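Local coordinates for protein spherulin 3A (PDB 1HDF) that serves as a structural protein of the beta/gamma-crystallin family and binds calcium ions in loops of its Greek key domain, at residues A[35-38]-A[42-45]. Sequence-based numbering, arbitrary orientation.
With CA (calcium ion), chain D.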
loop_
_atom_site.group_PDB
_atom_site.type_symbol
_atom_site.label_atom_id
_atom_site.label_comp_id
_atom_site.label_asym_id
_atom_site.label_seq_id
_atom_site.Cartn_x
_atom_site.Cartn_y
_atom_site.Cartn_z
ATOM N N TYR A 35 11.884 0.656 -3.706
ATOM C CA TYR A 35 12.656 1.902 -3.789
ATOM C C TYR A 35 14.158 1.754 -3.655
ATOM O O TYR A 35 14.896 2.724 -3.833
ATOM C CB TYR A 35 12.141 2.926 -2.770
ATOM C CG TYR A 35 12.317 2.523 -1.323
ATOM C CD1 TYR A 35 13.545 2.671 -0.677
ATOM C CD2 TYR A 35 11.254 1.987 -0.600
ATOM C CE1 TYR A 35 13.708 2.293 0.664
ATOM C CE2 TYR A 35 11.403 1.602 0.733
ATOM C CZ TYR A 35 12.625 1.757 1.361
ATOM O OH TYR A 35 12.755 1.383 2.681
ATOM N N ASP A 36 14.618 0.546 -3.348
ATOM C CA ASP A 36 16.056 0.300 -3.231
ATOM C C ASP A 36 16.374 -1.182 -3.404
ATOM O O ASP A 36 16.189 -1.982 -2.490
ATOM C CB ASP A 36 16.594 0.780 -1.882
ATOM C CG ASP A 36 18.109 0.931 -1.884
ATOM O OD1 ASP A 36 18.778 0.352 -2.771
ATOM O OD2 ASP A 36 18.640 1.624 -0.991
ATOM N N PHE A 37 16.850 -1.532 -4.593
ATOM C CA PHE A 37 17.211 -2.905 -4.924
ATOM C C PHE A 37 18.282 -3.442 -3.975
ATOM O O PHE A 37 18.589 -4.636 -3.974
ATOM C CB PHE A 37 17.700 -2.968 -6.371
ATOM C CG PHE A 37 16.596 -3.076 -7.380
ATOM C CD1 PHE A 37 15.348 -2.517 -7.133
ATOM C CD2 PHE A 37 16.803 -3.745 -8.578
ATOM C CE1 PHE A 37 14.315 -2.629 -8.068
ATOM C CE2 PHE A 37 15.780 -3.861 -9.518
ATOM C CZ PHE A 37 14.532 -3.302 -9.259
ATOM N N ARG A 38 18.843 -2.544 -3.172
ATOM C CA ARG A 38 19.864 -2.905 -2.199
ATOM C C ARG A 38 19.256 -3.709 -1.054
ATOM O O ARG A 38 19.970 -4.378 -0.309
ATOM C CB ARG A 38 20.504 -1.646 -1.618
ATOM C CG ARG A 38 21.902 -1.354 -2.094
ATOM C CD ARG A 38 21.921 -0.654 -3.411
ATOM N NE ARG A 38 22.645 0.611 -3.332
ATOM C CZ ARG A 38 22.212 1.683 -2.680
ATOM N NH1 ARG A 38 21.053 1.652 -2.045
ATOM N NH2 ARG A 38 22.943 2.791 -2.663
ATOM N N GLY A 42 22.216 -9.059 -3.658
ATOM C CA GLY A 42 22.613 -9.338 -5.028
ATOM C C GLY A 42 21.687 -8.876 -6.144
ATOM O O GLY A 42 21.894 -9.246 -7.297
ATOM N N LEU A 43 20.681 -8.065 -5.824
ATOM C CA LEU A 43 19.731 -7.593 -6.830
ATOM C C LEU A 43 20.210 -6.328 -7.523
ATOM O O LEU A 43 20.070 -6.179 -8.739
ATOM C CB LEU A 43 18.376 -7.301 -6.181
ATOM C CG LEU A 43 17.089 -7.417 -7.007
ATOM C CD1 LEU A 43 16.004 -6.570 -6.345
ATOM C CD2 LEU A 43 17.310 -6.956 -8.426
ATOM N N ASN A 44 20.773 -5.415 -6.746
ATOM C CA ASN A 44 21.242 -4.144 -7.283
ATOM C C ASN A 44 22.268 -4.262 -8.396
ATOM O O ASN A 44 23.209 -5.049 -8.315
ATOM C CB ASN A 44 21.843 -3.280 -6.177
ATOM C CG ASN A 44 21.992 -1.829 -6.602
ATOM O OD1 ASN A 44 22.955 -1.152 -6.240
ATOM N ND2 ASN A 44 21.024 -1.341 -7.371
ATOM N N ASP A 45 22.072 -3.453 -9.429
ATOM C CA ASP A 45 22.963 -3.387 -10.574
ATOM C C ASP A 45 23.345 -4.686 -11.282
ATOM O O ASP A 45 24.455 -4.783 -11.799
ATOM C CB ASP A 45 24.244 -2.643 -10.177
ATOM C CG ASP A 45 23.987 -1.184 -9.832
ATOM O OD1 ASP A 45 22.913 -0.668 -10.207
ATOM O OD2 ASP A 45 24.861 -0.548 -9.203
HETATM CA CA CA D . 22.377 1.779 -10.142
HETATM O O HOH W 1 21.520 -5.864 -3.989
HETATM O O HOH W 2 24.010 1.868 -8.076
HETATM O O HOH W 3 23.106 4.098 -8.888
HETATM O O HOH W 4 24.366 2.635 -11.884
#
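Phe37 and Leu43 meet across a bend of the loop between strands 33-34 and 49-52. Phe37 CB lies 3.8 Å from Asn44 ND2. Chi1 of -84° sets CG anti to the carbonyl carbon and leans the ring over Leu43. CG and CD2 then meet Leu43 CD1, a CH-pi contact in which that methyl stands 3.9 Å from the ring centroid, over the face but shifted toward the rim. CD2 and CE2 also meet the other methyl, CD2 of Leu43. The flat ring offers a face, and a forked leucine suits it because one methyl rests over that face while the other reaches the rim; the phenylalanine side chain also touches Ile91. An alanine in place of Phe37 would probably leave both leucine methyls without their aromatic partner and open a gap beside Leu43. The backbones are joined through water: water 1 donates to Phe37 O (3.2 Å) and accepts from Asn44 N (2.9 Å). Arg38 and Asn44 run side by side, the arginine's CD beside OD1, their guanidinium and amide planes 70° apart. Arg38 NH1 forms a salt bridge with Asp36 OD2, which lies in the guanidinium plane at its edge. An amide suits Asn44, whose ND2 hydrogen-bonds Ser92 OG. That serine also binds calcium, so the asparagine is a second-shell residue. Next to it, the carboxylate of Asp45 serves twice: OD1 binds the metal at 2.5 Å, and OD2 accepts from the metal-bound water 2. Lys62 O, Ala90 O and Ser92 OG complete the protein ligands of this calcium site in the beta/gamma-crystallin Greek key domain.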